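Local atomic coordinates of T cell receptor mu chain (Monodelphis domestica, PDB entry 7L15), a protein that probably forms, paired with a gamma chain, the marsupial gamma-mu T cell receptor, carrying a V-type immunoglobulin domain likely to take part in antigen recognition. Residues T16-S21 / C36-F41; K30-K35 / I88-E93. All blocks are in the same frame, centred on the assembly; numbering follows the deposited sequence.

Interaction 1: residues T16-S21 / C36-F41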
loop_
_atom_site.group_PDB
_atom_site.type_symbol
_atom_site.label_atom_id
_atom_site.label_comp_id
_atom_site.label_asym_id
_atom_site.label_seq_id
_atom_site.Cartn_x
_atom_site.Cartn_y
_atom_site.Cartn_z
ATOM N N THR A 16 -12.017 25.839 5.109
ATOM C CA THR A 16 -12.486 24.585 4.512
ATOM C C THR A 16 -12.522 23.509 5.591
ATOM O O THR A 16 -11.494 22.937 5.944
ATOM C CB THR A 16 -11.594 24.159 3.353
ATOM O OG1 THR A 16 -11.583 25.185 2.358
ATOM C CG2 THR A 16 -12.109 22.859 2.757
ATOM N N LEU A 17 -13.710 23.236 6.119
ATOM C CA LEU A 17 -13.909 22.198 7.120
ATOM C C LEU A 17 -14.639 21.034 6.460
ATOM O O LEU A 17 -15.722 21.216 5.883
ATOM C CB LEU A 17 -14.706 22.738 8.311
ATOM C CG LEU A 17 -14.233 24.086 8.858
ATOM C CD1 LEU A 17 -15.179 24.596 9.952
ATOM C CD2 LEU A 17 -12.787 23.979 9.354
ATOM N N LEU A 18 -14.058 19.848 6.547
ATOM C CA LEU A 18 -14.628 18.650 5.937
ATOM C C LEU A 18 -14.464 17.516 6.931
ATOM O O LEU A 18 -13.369 17.325 7.468
ATOM C CB LEU A 18 -13.926 18.285 4.612
ATOM C CG LEU A 18 -13.634 19.386 3.571
ATOM C CD1 LEU A 18 -12.548 18.927 2.614
ATOM C CD2 LEU A 18 -14.877 19.725 2.794
ATOM N N THR A 19 -15.535 16.763 7.158
ATOM C CA THR A 19 -15.530 15.666 8.119
ATOM C C THR A 19 -16.246 14.488 7.484
ATOM O O THR A 19 -17.457 14.562 7.233
ATOM C CB THR A 19 -16.216 16.076 9.426
ATOM O OG1 THR A 19 -15.549 17.217 9.945
ATOM C CG2 THR A 19 -16.134 14.971 10.444
ATOM N N GLU A 20 -15.499 13.415 7.215
ATOM C CA GLU A 20 -16.060 12.228 6.586
ATOM C C GLU A 20 -16.564 11.260 7.645
ATOM O O GLU A 20 -15.955 11.100 8.711
ATOM C CB GLU A 20 -15.029 11.529 5.692
ATOM C CG GLU A 20 -14.329 12.447 4.697
ATOM C CD GLU A 20 -13.120 13.164 5.279
ATOM O OE1 GLU A 20 -13.033 13.299 6.526
ATOM O OE2 GLU A 20 -12.239 13.559 4.481
ATOM N N SER A 21 -17.681 10.607 7.344
ATOM C CA SER A 21 -18.215 9.576 8.212
ATOM C C SER A 21 -18.779 8.458 7.341
ATOM O O SER A 21 -18.955 8.617 6.132
ATOM C CB SER A 21 -19.267 10.163 9.151
ATOM O OG SER A 21 -20.310 10.753 8.397
ATOM N N CYS A 36 -19.802 13.312 3.738
ATOM C CA CYS A 36 -18.839 14.352 4.076
ATOM C C CYS A 36 -19.614 15.610 4.451
ATOM O O CYS A 36 -20.224 16.244 3.591
ATOM C CB CYS A 36 -17.887 14.618 2.921
ATOM S SG CYS A 36 -16.745 16.054 3.190
ATOM N N GLN A 37 -19.582 15.963 5.734
ATOM C CA GLN A 37 -20.191 17.185 6.242
ATOM C C GLN A 37 -19.222 18.347 6.053
ATOM O O GLN A 37 -18.093 18.299 6.557
ATOM C CB GLN A 37 -20.530 17.011 7.720
ATOM C CG GLN A 37 -21.117 18.256 8.350
ATOM C CD GLN A 37 -22.527 18.499 7.895
ATOM O OE1 GLN A 37 -23.440 17.771 8.284
ATOM N NE2 GLN A 37 -22.719 19.505 7.045
ATOM N N THR A 38 -19.647 19.384 5.332
ATOM C CA THR A 38 -18.781 20.525 5.080
ATOM C C THR A 38 -19.239 21.742 5.871
ATOM O O THR A 38 -20.386 21.835 6.318
ATOM C CB THR A 38 -18.734 20.881 3.591
ATOM O OG1 THR A 38 -19.921 21.582 3.230
ATOM C CG2 THR A 38 -18.629 19.647 2.763
ATOM N N SER A 39 -18.317 22.683 6.033
ATOM C CA SER A 39 -18.623 23.939 6.698
ATOM C C SER A 39 -17.508 24.925 6.402
ATOM O O SER A 39 -16.390 24.535 6.051
ATOM C CB SER A 39 -18.784 23.763 8.213
ATOM O OG SER A 39 -19.411 24.906 8.766
ATOM N N GLY A 40 -17.829 26.211 6.556
ATOM C CA GLY A 40 -16.839 27.265 6.541
ATOM C C GLY A 40 -16.661 27.968 5.211
ATOM O O GLY A 40 -15.957 28.981 5.161
ATOM N N PHE A 41 -17.276 27.467 4.144
ATOM C CA PHE A 41 -17.126 28.023 2.812
ATOM C C PHE A 41 -18.464 27.918 2.095
ATOM O O PHE A 41 -19.368 27.204 2.529
ATOM C CB PHE A 41 -16.045 27.295 2.010
ATOM C CG PHE A 41 -16.328 25.831 1.819
ATOM C CD1 PHE A 41 -16.044 24.921 2.831
ATOM C CD2 PHE A 41 -16.887 25.361 0.634
ATOM C CE1 PHE A 41 -16.315 23.545 2.658
ATOM C CE2 PHE A 41 -17.153 23.998 0.461
ATOM C CZ PHE A 41 -16.868 23.097 1.466
#
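Strand 17-21 pairs with strand 36-39 as the A and B strands of an immunoglobulin V domain, antiparallel at 166°. Four backbone bonds hold the pair, two around L17-S39 and two around T19-Q37. They differ in approach: L17 N comes to S39 O at 3.0 Å nearly along the C=O axis, whereas S39 N meets a lone pair of L17 O.

On the inner face, L18 turns CG beside its own backbone N (chi1 -46°), so that CD2 lies alongside T38 CG2 at 3.8 Å. The same methyl meets the ring of F41, whose CE1 is 4.1 Å from L18 CD2, the two side chains crossing at about a right angle. Farther along, L18 CB rests 3.9 Å from C36 SG. A branched leucine suits this spot, touching sulfur, methyl and ring at once, and T38 turns its methyl to L18 while OG1 bonds to N86 O. On the outer face, L17 CD1 reaches S39 CB. T19 and Q37 share this more open face, where polar side chains suit; Q37 is held through NE2 to K85 O and OE1 to Q87 NE2.

The second shell fixes these groups. C36 is tied by its disulfide to C105 of strand 101-109, and W50 packs on it. E20 OE2 accepts a bond from C105 N and OE1 a weak one from G123 N. G40 has phi 97°, where a side chain would jam against the preceding carbonyl, so glycine suits the turn into F41. There the ring turns its edge to L17 O, which lies near the ring plane 4.0 Å from F41 CE1.

Interaction 2: residues K30-K35 / I88-E93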
loop_
_atom_site.group_PDB
_atom_site.type_symbol
_atom_site.label_atom_id
_atom_site.label_comp_id
_atom_site.label_asym_id
_atom_site.label_seq_id
_atom_site.Cartn_x
_atom_site.Cartn_y
_atom_site.Cartn_z
ATOM N N LYS A 30 -21.149 -5.635 -0.786
ATOM C CA LYS A 30 -22.037 -4.627 -0.227
ATOM C C LYS A 30 -21.778 -3.262 -0.859
ATOM O O LYS A 30 -20.821 -3.051 -1.611
ATOM C CB LYS A 30 -21.874 -4.535 1.291
ATOM C CG LYS A 30 -22.342 -5.777 2.052
ATOM C CD LYS A 30 -23.841 -5.826 2.174
ATOM C CE LYS A 30 -24.259 -6.674 3.362
ATOM N NZ LYS A 30 -25.342 -7.601 2.957
ATOM N N THR A 31 -22.649 -2.320 -0.537
ATOM C CA THR A 31 -22.545 -0.966 -1.044
ATOM C C THR A 31 -21.930 -0.072 0.023
ATOM O O THR A 31 -22.350 -0.095 1.183
ATOM C CB THR A 31 -23.916 -0.451 -1.471
ATOM O OG1 THR A 31 -24.346 -1.188 -2.625
ATOM C CG2 THR A 31 -23.860 1.057 -1.807
ATOM N N LEU A 32 -20.927 0.697 -0.370
ATOM C CA LEU A 32 -20.335 1.692 0.507
ATOM C C LEU A 32 -21.125 2.992 0.387
ATOM O O LEU A 32 -21.381 3.459 -0.722
ATOM C CB LEU A 32 -18.872 1.911 0.129
ATOM C CG LEU A 32 -18.099 2.908 0.991
ATOM C CD1 LEU A 32 -18.039 2.392 2.421
ATOM C CD2 LEU A 32 -16.713 3.118 0.422
ATOM N N SER A 33 -21.511 3.575 1.523
ATOM C CA SER A 33 -22.150 4.890 1.554
ATOM C C SER A 33 -21.415 5.781 2.546
ATOM O O SER A 33 -21.486 5.549 3.751
ATOM C CB SER A 33 -23.623 4.782 1.947
ATOM O OG SER A 33 -24.239 3.689 1.300
ATOM N N LEU A 34 -20.738 6.819 2.056
ATOM C CA LEU A 34 -20.031 7.737 2.934
ATOM C C LEU A 34 -20.672 9.114 2.874
ATOM O O LEU A 34 -21.273 9.499 1.868
ATOM C CB LEU A 34 -18.545 7.845 2.567
ATOM C CG LEU A 34 -17.763 6.523 2.572
ATOM C CD1 LEU A 34 -16.265 6.733 2.385
ATOM C CD2 LEU A 34 -18.016 5.758 3.855
ATOM N N LYS A 35 -20.529 9.857 3.963
ATOM C CA LYS A 35 -21.006 11.227 4.033
ATOM C C LYS A 35 -19.825 12.136 4.350
ATOM O O LYS A 35 -18.938 11.767 5.122
ATOM C CB LYS A 35 -22.116 11.383 5.093
ATOM C CG LYS A 35 -22.514 12.831 5.335
ATOM C CD LYS A 35 -23.817 12.960 6.116
ATOM C CE LYS A 35 -23.709 12.326 7.484
ATOM N NZ LYS A 35 -24.645 12.965 8.440
ATOM N N ILE A 88 -21.930 16.245 1.000
ATOM C CA ILE A 88 -21.850 15.419 -0.201
ATOM C C ILE A 88 -21.649 13.974 0.223
ATOM O O ILE A 88 -21.118 13.687 1.298
ATOM C CB ILE A 88 -20.734 15.815 -1.191
ATOM C CG1 ILE A 88 -19.362 15.321 -0.713
ATOM C CG2 ILE A 88 -20.739 17.300 -1.431
ATOM C CD1 ILE A 88 -18.364 15.162 -1.842
ATOM N N PHE A 89 -22.077 13.066 -0.647
ATOM C CA PHE A 89 -22.084 11.640 -0.363
ATOM C C PHE A 89 -21.291 10.883 -1.412
ATOM O O PHE A 89 -21.089 11.359 -2.532
ATOM C CB PHE A 89 -23.501 11.101 -0.301
ATOM C CG PHE A 89 -24.375 11.872 0.623
ATOM C CD1 PHE A 89 -25.032 13.020 0.182
ATOM C CD2 PHE A 89 -24.518 11.481 1.949
ATOM C CE1 PHE A 89 -25.824 13.755 1.040
ATOM C CE2 PHE A 89 -25.309 12.215 2.822
ATOM C CZ PHE A 89 -25.969 13.351 2.366
ATOM N N LEU A 90 -20.815 9.712 -1.011
ATOM C CA LEU A 90 -20.144 8.783 -1.900
ATOM C C LEU A 90 -20.900 7.466 -1.873
ATOM O O LEU A 90 -21.343 7.012 -0.813
ATOM C CB LEU A 90 -18.689 8.575 -1.483
ATOM C CG LEU A 90 -17.918 7.438 -2.150
ATOM C CD1 LEU A 90 -17.634 7.791 -3.574
ATOM C CD2 LEU A 90 -16.602 7.156 -1.426
ATOM N N GLN A 91 -21.065 6.855 -3.033
ATOM C CA GLN A 91 -21.637 5.521 -3.076
ATOM C C GLN A 91 -20.796 4.639 -3.975
ATOM O O GLN A 91 -20.514 5.004 -5.116
ATOM C CB GLN A 91 -23.078 5.528 -3.566
ATOM C CG GLN A 91 -23.567 4.117 -3.790
ATOM C CD GLN A 91 -25.010 4.043 -4.241
ATOM O OE1 GLN A 91 -25.932 4.109 -3.418
ATOM N NE2 GLN A 91 -25.217 3.891 -5.554
ATOM N N ILE A 92 -20.380 3.487 -3.449
ATOM C CA ILE A 92 -19.620 2.518 -4.213
ATOM C C ILE A 92 -20.313 1.181 -4.045
ATOM O O ILE A 92 -20.313 0.598 -2.949
ATOM C CB ILE A 92 -18.152 2.432 -3.786
ATOM C CG1 ILE A 92 -17.467 3.776 -3.998
ATOM C CG2 ILE A 92 -17.425 1.400 -4.632
ATOM C CD1 ILE A 92 -15.961 3.734 -3.757
ATOM N N GLU A 93 -20.920 0.707 -5.117
ATOM C CA GLU A 93 -21.575 -0.583 -5.099
ATOM C C GLU A 93 -20.554 -1.669 -5.334
ATOM O O GLU A 93 -19.480 -1.429 -5.894
ATOM C CB GLU A 93 -22.651 -0.653 -6.171
ATOM C CG GLU A 93 -23.634 0.469 -6.061
ATOM C CD GLU A 93 -24.968 0.103 -6.639
ATOM O OE1 GLU A 93 -25.383 0.776 -7.599
ATOM O OE2 GLU A 93 -25.593 -0.864 -6.141
HETATM O O HOH W 1 -25.536 5.114 -1.052
#
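Four main-chain hydrogen bonds, two at L32-I92 and two at L34-L90, join strand 32-35 to strand 88-92 in antiparallel register. L32 N gives the shortest, 2.7 Å to I92 O, reaching it from above the carbonyl plane. The return bond from I92 N falls on a lone pair of L32 O, and L34 N uses a lone pair of L90 O in the same way. L90 N, by contrast, stands 31° out of the plane of L34 O. Each of the four carbonyls also takes a CA-H contact, the closest from Q91 CA to L32 O at 3.1 Å.

On the outward face the polar ends of S33 and Q91 are joined by a water, which donates to Q91 OE1 at 2.6 Å and lies 3.0 Å from S33 OG. Q91 is extended as far as CD, and its CG touches T31 CG2 at 3.7 Å, so its aliphatic part packs while its amide reaches the water. Beside them K35 runs alongside F89, its CD 3.7 Å from F89 CE2; the long methylene chain suits the ring, then bends at chi3 (61°) and carries the amino group off from it.

The paired side chains on the inward face, L32, I92, L34 and L90, are all aliphatic and have no polar group to satisfy. L34 and L90 run abreast into the core, with L34 CD1 3.8 Å from L90 CD2, while L32 CB meets I92 CB. Y103 of strand 101-109 touches all four, and W50 packs on both L34 and L90. A mostly polar outer face, with F89 alongside K35's methylenes, and aliphatic side chains turned to the core fit the B-E strand pair of an immunoglobulin V-domain sandwich.

From the N terminus the chain runs along strand 17-27, turns, and returns on strand 32-39, so interaction 1 closes a short hairpin loop with 14 residues between its segments. Interaction 2 starts inside that hairpin, at 30-35, and closes a much longer loop of 52 residues at 88-93. The segments alternate, so the two loops cross rather than nest. Strand 32-39 lies between the other two, pairing with 87-92 in interaction 2 and with 17-27 in interaction 1. The contacts meet where K35 passes to C36, through probable hydrogen bonds from S21 N to K35 O and from C36 N to I88 O, tying three neighbouring strands into one sheet.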